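Local coordinates for uncharacterized protein (Bacteroides eggerthii DSM 20697, PDB 4ECO) that is of unknown function but, as a leucine-rich repeat protein, probably binds other proteins through its curved solenoid, at residues S524-L533 against T554-C565; D157-I166 against L490-N498. All coordinates share one frame; numbering follows the deposited sequence.

Contact 1. Residues S524-L533 against T554-C565; sequences SFSKFPTQPL and TLREWPEGITLC
Pro-559 lies flat against the Phe-528 ring: its CB stands 3.5 Å from the ring centroid, 8° off the normal, while CD reaches the rim, 3.5 Å from CE2 of Phe-528. Turning CG anti to the backbone N (chi1 -155°) sends this ring toward 554-565. The packing continues on both flanks, with Leu-555 CD2 4.0 Å from Phe-528 CD2 and Leu-533 CD1 set against Pro-559 CB. The second methyl, Leu-533 CD2, meets Ile-562 CD1 at 3.7 Å, and Leu-533 CB rests near the sulfur of Cys-565. Both segments follow strands of a leucine-rich repeat solenoid, 517-519 and 540-542, and carry matching aromatic-proline pairs, Phe-528/Pro-529 and Trp-558/Pro-559, each proline centring an inverse gamma turn; here Pro-559 of one coil covers Phe-528 of the coil before. Phe-541 lies against Phe-528 as well, so replacing this phenylalanine by an alanine would probably open a gap beneath Pro-559 and leave Leu-555 and Phe-541 without their ring neighbour. Toward solvent the contact thins and becomes polar. Phe-528 N donates a hydrogen bond to OE1 of an extended Glu-557 (2.8 Å, 165° at the hydrogen), approaching from above the carboxylate plane. Lys-527 runs alongside this glutamate without pairing, its NZ 6.1 Å from Glu-557 OE1. At the outer end, beside exposed Ser-526, Thr-554 OG1 donates to Phe-525 O at 2.7 Å from above the carbonyl plane.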
loop_
_atom_site.group_PDB
_atom_site.type_symbol
_atom_site.label_atom_id
_atom_site.label_comp_id
_atom_site.label_asym_id
_atom_site.label_seq_id
_atom_site.Cartn_x
_atom_site.Cartn_y
_atom_site.Cartn_z
ATOM N N SER A 524 14.446 18.702 24.014
ATOM C CA SER A 524 14.693 19.751 24.995
ATOM C C SER A 524 15.910 19.494 25.875
ATOM O O SER A 524 15.965 20.015 26.983
ATOM C CB SER A 524 13.455 19.908 25.869
ATOM O OG SER A 524 12.325 20.137 25.043
ATOM N N PHE A 525 16.899 18.768 25.370
ATOM C CA PHE A 525 18.127 18.506 26.115
ATOM C C PHE A 525 18.911 19.770 26.355
ATOM O O PHE A 525 19.143 20.533 25.410
ATOM C CB PHE A 525 19.033 17.496 25.362
ATOM C CG PHE A 525 18.477 16.097 25.323
ATOM C CD1 PHE A 525 18.641 15.233 26.411
ATOM C CD2 PHE A 525 17.754 15.650 24.222
ATOM C CE1 PHE A 525 18.094 13.940 26.391
ATOM C CE2 PHE A 525 17.198 14.369 24.206
ATOM C CZ PHE A 525 17.375 13.520 25.284
ATOM N N SER A 526 19.330 19.975 27.612
ATOM C CA SER A 526 20.225 21.066 28.026
ATOM C C SER A 526 21.575 20.453 28.437
ATOM O O SER A 526 22.630 21.095 28.278
ATOM C CB SER A 526 19.610 21.894 29.139
ATOM O OG SER A 526 19.050 21.015 30.095
ATOM N N LYS A 527 21.513 19.177 28.913
ATOM C CA LYS A 527 22.622 18.290 29.265
ATOM C C LYS A 527 22.704 17.219 28.211
ATOM O O LYS A 527 21.718 16.500 28.001
ATOM C CB LYS A 527 22.441 17.672 30.671
ATOM C CG LYS A 527 23.684 16.905 31.164
ATOM C CD LYS A 527 23.360 15.724 32.077
ATOM C CE LYS A 527 23.168 16.085 33.548
ATOM N NZ LYS A 527 24.455 16.403 34.242
ATOM N N PHE A 528 23.862 17.090 27.554
ATOM C CA PHE A 528 24.041 16.154 26.457
ATOM C C PHE A 528 23.782 14.673 26.854
ATOM O O PHE A 528 24.450 14.144 27.745
ATOM C CB PHE A 528 25.445 16.271 25.844
ATOM C CG PHE A 528 25.473 15.802 24.403
ATOM C CD1 PHE A 528 25.498 14.444 24.094
ATOM C CD2 PHE A 528 25.416 16.717 23.357
ATOM C CE1 PHE A 528 25.459 14.017 22.769
ATOM C CE2 PHE A 528 25.384 16.290 22.043
ATOM C CZ PHE A 528 25.423 14.946 21.756
ATOM N N PRO A 529 22.850 13.979 26.145
ATOM C CA PRO A 529 22.637 12.547 26.420
ATOM C C PRO A 529 23.785 11.740 25.801
ATOM O O PRO A 529 23.748 11.352 24.627
ATOM C CB PRO A 529 21.277 12.257 25.776
ATOM C CG PRO A 529 21.171 13.244 24.664
ATOM C CD PRO A 529 21.990 14.450 25.033
ATOM N N THR A 530 24.844 11.553 26.585
ATOM C CA THR A 530 26.041 10.878 26.108
ATOM C C THR A 530 25.871 9.349 26.061
ATOM O O THR A 530 26.659 8.688 25.389
ATOM C CB THR A 530 27.247 11.262 26.999
ATOM O OG1 THR A 530 26.946 10.965 28.366
ATOM C CG2 THR A 530 27.633 12.739 26.882
ATOM N N GLN A 531 24.873 8.783 26.778
ATOM C CA GLN A 531 24.658 7.332 26.912
ATOM C C GLN A 531 24.669 6.596 25.548
ATOM O O GLN A 531 25.396 5.600 25.462
ATOM C CB GLN A 531 23.361 6.995 27.672
ATOM C CG GLN A 531 23.253 7.613 29.053
ATOM C CD GLN A 531 22.502 8.920 29.067
ATOM O OE1 GLN A 531 22.612 9.751 28.160
ATOM N NE2 GLN A 531 21.740 9.157 30.132
ATOM N N PRO A 532 23.954 7.046 24.471
ATOM C CA PRO A 532 24.004 6.286 23.202
ATOM C C PRO A 532 25.384 6.312 22.516
ATOM O O PRO A 532 25.601 5.534 21.577
ATOM C CB PRO A 532 22.946 6.983 22.320
ATOM C CG PRO A 532 22.079 7.748 23.263
ATOM C CD PRO A 532 23.005 8.175 24.361
ATOM N N LEU A 533 26.326 7.145 22.999
ATOM C CA LEU A 533 27.679 7.244 22.422
ATOM C C LEU A 533 28.602 6.104 22.888
ATOM O O LEU A 533 29.691 5.966 22.348
ATOM C CB LEU A 533 28.333 8.604 22.742
ATOM C CG LEU A 533 27.515 9.823 22.343
ATOM C CD1 LEU A 533 28.189 11.101 22.800
ATOM C CD2 LEU A 533 27.212 9.825 20.859
ATOM N N THR A 554 18.459 25.280 24.404
ATOM C CA THR A 554 18.886 24.555 25.608
ATOM C C THR A 554 20.268 23.914 25.509
ATOM O O THR A 554 20.950 23.901 26.527
ATOM C CB THR A 554 17.875 23.453 25.956
ATOM O OG1 THR A 554 17.597 22.661 24.796
ATOM C CG2 THR A 554 16.578 23.999 26.538
ATOM N N LEU A 555 20.684 23.373 24.331
ATOM C CA LEU A 555 21.960 22.658 24.236
ATOM C C LEU A 555 23.137 23.582 23.939
ATOM O O LEU A 555 23.310 24.078 22.822
ATOM C CB LEU A 555 21.912 21.531 23.213
ATOM C CG LEU A 555 23.052 20.516 23.262
ATOM C CD1 LEU A 555 23.063 19.741 24.580
ATOM C CD2 LEU A 555 22.969 19.568 22.083
ATOM N N ARG A 556 23.972 23.757 24.975
ATOM C CA ARG A 556 25.164 24.597 24.953
ATOM C C ARG A 556 26.439 23.727 25.087
ATOM O O ARG A 556 27.533 24.189 24.732
ATOM C CB ARG A 556 25.082 25.660 26.077
ATOM C CG ARG A 556 23.925 26.651 25.856
ATOM C CD ARG A 556 23.574 27.496 27.054
ATOM N NE ARG A 556 24.533 28.582 27.225
ATOM C CZ ARG A 556 24.719 29.245 28.361
ATOM N NH1 ARG A 556 24.020 28.929 29.445
ATOM N NH2 ARG A 556 25.623 30.215 28.431
ATOM N N GLU A 557 26.260 22.444 25.522
ATOM C CA GLU A 557 27.295 21.446 25.798
ATOM C C GLU A 557 27.661 20.592 24.561
ATOM O O GLU A 557 26.817 19.887 23.999
ATOM C CB GLU A 557 26.808 20.510 26.943
ATOM C CG GLU A 557 27.753 19.388 27.371
ATOM C CD GLU A 557 27.166 18.277 28.230
ATOM O OE1 GLU A 557 26.044 18.463 28.756
ATOM O OE2 GLU A 557 27.827 17.216 28.375
ATOM N N TRP A 558 28.959 20.596 24.205
ATOM C CA TRP A 558 29.493 19.745 23.145
ATOM C C TRP A 558 29.792 18.368 23.750
ATOM O O TRP A 558 30.372 18.311 24.837
ATOM C CB TRP A 558 30.747 20.369 22.500
ATOM C CG TRP A 558 31.503 19.418 21.606
ATOM C CD1 TRP A 558 32.505 18.562 21.974
ATOM C CD2 TRP A 558 31.250 19.164 20.213
ATOM N NE1 TRP A 558 32.896 17.802 20.899
ATOM C CE2 TRP A 558 32.155 18.161 19.800
ATOM C CE3 TRP A 558 30.369 19.717 19.261
ATOM C CZ2 TRP A 558 32.211 17.706 18.473
ATOM C CZ3 TRP A 558 30.436 19.274 17.946
ATOM C CH2 TRP A 558 31.338 18.270 17.568
ATOM N N PRO A 559 29.449 17.255 23.075
ATOM C CA PRO A 559 29.763 15.932 23.637
ATOM C C PRO A 559 31.269 15.616 23.542
ATOM O O PRO A 559 31.720 14.940 22.598
ATOM C CB PRO A 559 28.926 14.994 22.771
ATOM C CG PRO A 559 28.901 15.678 21.413
ATOM C CD PRO A 559 28.777 17.139 21.760
ATOM N N GLU A 560 32.055 16.118 24.518
ATOM C CA GLU A 560 33.498 15.888 24.517
ATOM C C GLU A 560 33.773 14.399 24.593
ATOM O O GLU A 560 33.159 13.702 25.401
ATOM C CB GLU A 560 34.207 16.646 25.641
ATOM C CG GLU A 560 34.182 18.159 25.489
ATOM C CD GLU A 560 35.034 18.793 24.404
ATOM O OE1 GLU A 560 35.914 18.109 23.817
ATOM O OE2 GLU A 560 34.828 20.007 24.170
ATOM N N GLY A 561 34.571 13.917 23.652
ATOM C CA GLY A 561 34.875 12.504 23.524
ATOM C C GLY A 561 34.206 11.833 22.340
ATOM O O GLY A 561 34.586 10.715 21.988
ATOM N N ILE A 562 33.237 12.509 21.688
ATOM C CA ILE A 562 32.504 11.955 20.540
ATOM C C ILE A 562 33.475 11.566 19.384
ATOM O O ILE A 562 33.172 10.626 18.645
ATOM C CB ILE A 562 31.371 12.890 20.046
ATOM C CG1 ILE A 562 30.343 12.109 19.196
ATOM C CG2 ILE A 562 31.890 14.167 19.353
ATOM C CD1 ILE A 562 28.884 12.702 19.162
ATOM N N THR A 563 34.656 12.216 19.268
ATOM C CA THR A 563 35.611 11.857 18.200
ATOM C C THR A 563 36.201 10.460 18.456
ATOM O O THR A 563 36.801 9.880 17.550
ATOM C CB THR A 563 36.717 12.896 18.043
ATOM O OG1 THR A 563 37.524 12.934 19.219
ATOM C CG2 THR A 563 36.178 14.277 17.678
ATOM N N LEU A 564 35.971 9.908 19.666
ATOM C CA LEU A 564 36.431 8.578 20.034
ATOM C C LEU A 564 35.367 7.491 19.711
ATOM O O LEU A 564 35.600 6.325 20.011
ATOM C CB LEU A 564 36.834 8.528 21.513
ATOM C CG LEU A 564 37.995 9.454 21.942
ATOM C CD1 LEU A 564 38.409 9.162 23.341
ATOM C CD2 LEU A 564 39.222 9.289 21.076
ATOM N N CYS A 565 34.223 7.853 19.076
ATOM C CA CYS A 565 33.218 6.867 18.649
ATOM C C CYS A 565 33.787 6.179 17.402
ATOM O O CYS A 565 34.017 6.836 16.370
ATOM C CB CYS A 565 31.853 7.505 18.406
ATOM S SG CYS A 565 31.086 8.201 19.898
#

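Contact 2. Residues D157-I166 against L490-N498; sequences DFSDLIKDCI and LTSIDLRFN
The carboxylate of Asp-494 meets the backbone N of Ser-159, the residue that caps helix 160-168, on what in a leucine-rich repeat is the concave face: Ser-492, Asp-494 and Arg-496 point to the helix, whereas Ile-493 and Leu-495 turn back into the solenoid, and Asn-498 fills the repeat's asparagine position. Helix segment 160-166 and strand 492-494 run almost antiparallel (170°), their axes 9.2 Å apart at closest approach. Among the hydrogen bonds, Ser-159 N donates to Asp-494 OD2 (3.1 Å), reaching it on the syn side but tilted from the carboxylate plane. As N-cap, Ser-159 accepts from Ile-162 N through OG, which is also hydrogen-bonded to Asp-519 of the adjoining strand. The charged pair lies within 490-498: Arg-496 NE meets the syn lone pair of Asp-494 OD1 at 2.8 Å, holding the carboxylate in place for the helix and probably favouring its ionised form. Ser-159 CB sits over one face of that guanidinium, 3.5 Å from Arg-496 NE. Van der Waals contacts complete the fit. The Phe-158 ring slides past Asp-494 edge-on, nearly coplanar with the carboxylate (16°), its CD1 3.6 Å from OD2. With CG1 anti to its carbonyl carbon (chi1 -75°), Ile-162 lays CD1 against Asp-494 CB at 3.7 Å, and its CG2 meets Ser-492 CB. Two waters bridge the segments: one joins Asp-157 O to Arg-496 NH1, and another, 2.7 Å from Ser-492 OG, donates to Ile-162 O.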
loop_
_atom_site.group_PDB
_atom_site.type_symbol
_atom_site.label_atom_id
_atom_site.label_comp_id
_atom_site.label_asym_id
_atom_site.label_seq_id
_atom_site.Cartn_x
_atom_site.Cartn_y
_atom_site.Cartn_z
ATOM N N ASP A 157 9.301 7.052 7.055
ATOM C CA ASP A 157 9.100 8.100 8.048
ATOM C C ASP A 157 10.303 8.309 8.951
ATOM O O ASP A 157 10.280 9.248 9.765
ATOM C CB ASP A 157 7.866 7.817 8.898
ATOM C CG ASP A 157 6.599 8.116 8.148
ATOM O OD1 ASP A 157 6.601 9.075 7.347
ATOM O OD2 ASP A 157 5.590 7.414 8.388
ATOM N N PHE A 158 11.354 7.477 8.797
ATOM C CA PHE A 158 12.596 7.685 9.514
ATOM C C PHE A 158 13.302 8.885 8.935
ATOM O O PHE A 158 13.168 9.157 7.742
ATOM C CB PHE A 158 13.491 6.458 9.429
ATOM C CG PHE A 158 13.132 5.373 10.391
ATOM C CD1 PHE A 158 13.027 5.640 11.752
ATOM C CD2 PHE A 158 13.046 4.057 9.969
ATOM C CE1 PHE A 158 12.757 4.623 12.659
ATOM C CE2 PHE A 158 12.786 3.034 10.875
ATOM C CZ PHE A 158 12.621 3.328 12.212
ATOM N N SER A 159 14.071 9.592 9.757
ATOM C CA SER A 159 14.810 10.766 9.312
ATOM C C SER A 159 15.863 10.372 8.286
ATOM O O SER A 159 16.299 9.212 8.238
ATOM C CB SER A 159 15.466 11.458 10.498
ATOM O OG SER A 159 16.505 10.674 11.059
ATOM N N ASP A 160 16.310 11.357 7.493
ATOM C CA ASP A 160 17.341 11.129 6.506
ATOM C C ASP A 160 18.558 10.547 7.178
ATOM O O ASP A 160 19.078 9.557 6.665
ATOM C CB ASP A 160 17.648 12.417 5.752
ATOM C CG ASP A 160 16.548 12.766 4.769
ATOM O OD1 ASP A 160 15.909 11.818 4.212
ATOM O OD2 ASP A 160 16.308 13.968 4.558
ATOM N N LEU A 161 18.917 11.045 8.394
ATOM C CA LEU A 161 20.065 10.536 9.156
ATOM C C LEU A 161 19.933 9.021 9.387
ATOM O O LEU A 161 20.821 8.249 8.986
ATOM C CB LEU A 161 20.201 11.291 10.493
ATOM C CG LEU A 161 21.199 10.754 11.528
ATOM C CD1 LEU A 161 22.600 10.830 11.028
ATOM C CD2 LEU A 161 21.166 11.562 12.741
ATOM N N ILE A 162 18.785 8.601 9.950
ATOM C CA ILE A 162 18.517 7.206 10.280
ATOM C C ILE A 162 18.436 6.365 8.994
ATOM O O ILE A 162 19.089 5.315 8.942
ATOM C CB ILE A 162 17.268 7.088 11.192
ATOM C CG1 ILE A 162 17.696 7.535 12.599
ATOM C CG2 ILE A 162 16.730 5.655 11.235
ATOM C CD1 ILE A 162 16.704 7.701 13.496
ATOM N N LYS A 163 17.736 6.862 7.940
ATOM C CA LYS A 163 17.630 6.159 6.651
ATOM C C LYS A 163 19.034 5.982 6.018
ATOM O O LYS A 163 19.336 4.868 5.582
ATOM C CB LYS A 163 16.654 6.853 5.680
ATOM C CG LYS A 163 15.178 6.772 6.131
ATOM C CD LYS A 163 14.145 7.166 5.068
ATOM C CE LYS A 163 14.142 8.621 4.686
ATOM N NZ LYS A 163 12.816 9.044 4.159
ATOM N N ASP A 164 19.914 7.011 6.058
ATOM C CA ASP A 164 21.278 6.896 5.528
ATOM C C ASP A 164 22.041 5.753 6.222
ATOM O O ASP A 164 22.645 4.933 5.520
ATOM C CB ASP A 164 22.068 8.213 5.658
ATOM C CG ASP A 164 21.579 9.394 4.814
ATOM O OD1 ASP A 164 20.773 9.173 3.874
ATOM O OD2 ASP A 164 21.954 10.549 5.133
ATOM N N CYS A 165 21.952 5.656 7.575
ATOM C CA CYS A 165 22.627 4.608 8.360
ATOM C C CYS A 165 22.090 3.214 8.004
ATOM O O CYS A 165 22.886 2.272 7.910
ATOM C CB CYS A 165 22.510 4.870 9.854
ATOM S SG CYS A 165 23.357 6.373 10.403
ATOM N N ILE A 166 20.761 3.088 7.791
ATOM C CA ILE A 166 20.120 1.836 7.386
ATOM C C ILE A 166 20.622 1.447 5.978
ATOM O O ILE A 166 21.068 0.310 5.782
ATOM C CB ILE A 166 18.573 1.953 7.454
ATOM C CG1 ILE A 166 18.108 1.984 8.938
ATOM C CG2 ILE A 166 17.880 0.806 6.664
ATOM C CD1 ILE A 166 16.636 2.341 9.162
ATOM N N LEU A 490 17.956 -3.959 18.442
ATOM C CA LEU A 490 17.589 -2.562 18.192
ATOM C C LEU A 490 18.789 -1.750 17.705
ATOM O O LEU A 490 19.690 -1.430 18.491
ATOM C CB LEU A 490 16.983 -1.926 19.464
ATOM C CG LEU A 490 16.256 -0.589 19.270
ATOM C CD1 LEU A 490 14.985 -0.771 18.428
ATOM C CD2 LEU A 490 15.917 0.021 20.606
ATOM N N THR A 491 18.779 -1.403 16.414
ATOM C CA THR A 491 19.868 -0.653 15.781
ATOM C C THR A 491 19.427 0.772 15.323
ATOM O O THR A 491 20.298 1.581 15.010
ATOM C CB THR A 491 20.455 -1.452 14.602
ATOM O OG1 THR A 491 19.432 -1.690 13.629
ATOM C CG2 THR A 491 21.088 -2.782 15.055
ATOM N N SER A 492 18.112 1.093 15.315
ATOM C CA SER A 492 17.638 2.427 14.899
ATOM C C SER A 492 16.566 2.952 15.846
ATOM O O SER A 492 15.598 2.257 16.126
ATOM C CB SER A 492 17.107 2.423 13.463
ATOM O OG SER A 492 18.103 2.071 12.515
ATOM N N ILE A 493 16.764 4.175 16.372
ATOM C CA ILE A 493 15.829 4.829 17.275
ATOM C C ILE A 493 15.577 6.270 16.799
ATOM O O ILE A 493 16.493 7.091 16.816
ATOM C CB ILE A 493 16.305 4.794 18.749
ATOM C CG1 ILE A 493 16.824 3.379 19.177
ATOM C CG2 ILE A 493 15.190 5.287 19.671
ATOM C CD1 ILE A 493 17.400 3.301 20.602
ATOM N N ASP A 494 14.332 6.562 16.364
ATOM C CA ASP A 494 13.894 7.894 15.953
ATOM C C ASP A 494 13.036 8.479 17.042
ATOM O O ASP A 494 11.968 7.943 17.353
ATOM C CB ASP A 494 13.144 7.864 14.628
ATOM C CG ASP A 494 13.238 9.154 13.835
ATOM O OD1 ASP A 494 13.473 10.211 14.448
ATOM O OD2 ASP A 494 13.036 9.108 12.600
ATOM N N LEU A 495 13.548 9.530 17.691
ATOM C CA LEU A 495 12.868 10.206 18.792
ATOM C C LEU A 495 12.708 11.703 18.520
ATOM O O LEU A 495 12.448 12.471 19.458
ATOM C CB LEU A 495 13.635 9.973 20.112
ATOM C CG LEU A 495 13.520 8.568 20.703
ATOM C CD1 LEU A 495 14.677 8.269 21.599
ATOM C CD2 LEU A 495 12.165 8.359 21.386
ATOM N N ARG A 496 12.796 12.113 17.237
ATOM C CA ARG A 496 12.616 13.514 16.860
ATOM C C ARG A 496 11.261 14.036 17.304
ATOM O O ARG A 496 10.298 13.263 17.437
ATOM C CB ARG A 496 12.733 13.717 15.340
ATOM C CG ARG A 496 14.104 13.531 14.691
ATOM C CD ARG A 496 13.929 13.491 13.187
ATOM N NE ARG A 496 13.018 12.397 12.821
ATOM C CZ ARG A 496 12.252 12.359 11.738
ATOM N NH1 ARG A 496 12.284 13.347 10.857
ATOM N NH2 ARG A 496 11.466 11.320 11.517
ATOM N N PHE A 497 11.171 15.353 17.493
ATOM C CA PHE A 497 9.929 16.045 17.817
ATOM C C PHE A 497 9.244 15.456 19.010
ATOM O O PHE A 497 8.125 14.942 18.910
ATOM C CB PHE A 497 8.954 16.068 16.625
ATOM C CG PHE A 497 9.555 16.767 15.446
ATOM C CD1 PHE A 497 9.573 18.153 15.379
ATOM C CD2 PHE A 497 10.157 16.043 14.426
ATOM C CE1 PHE A 497 10.169 18.806 14.306
ATOM C CE2 PHE A 497 10.756 16.693 13.347
ATOM C CZ PHE A 497 10.764 18.071 13.296
ATOM N N ASN A 498 9.921 15.558 20.142
ATOM C CA ASN A 498 9.410 15.195 21.450
ATOM C C ASN A 498 9.815 16.332 22.378
ATOM O O ASN A 498 10.176 17.418 21.895
ATOM C CB ASN A 498 9.905 13.809 21.896
ATOM C CG ASN A 498 9.036 12.683 21.426
ATOM O OD1 ASN A 498 8.055 12.337 22.061
ATOM N ND2 ASN A 498 9.381 12.070 20.319
HETATM O O HOH W 1 10.452 12.368 8.813
HETATM O O HOH W 2 19.924 3.903 11.693
#

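Overall arrangement
Contacts 1 and 2 lie 18 Å apart between centres, with nearest atoms about 5 Å apart and no touch, but the same run of coils carries both. Strand 517-519 joins them: its Asp-519 holds the helix cap of contact 2, and the chain then leads into 524-533 of contact 1. Asn-523, just before that segment, bonds back to Leu-495 O. Contact 1 links neighbouring coils close in sequence, whereas contact 2 brings in a helix from more than 300 residues earlier; their centres are 39 Å and 22 Å from the chain centre. Neither includes the sodium ligands Glu-117 and Ser-192.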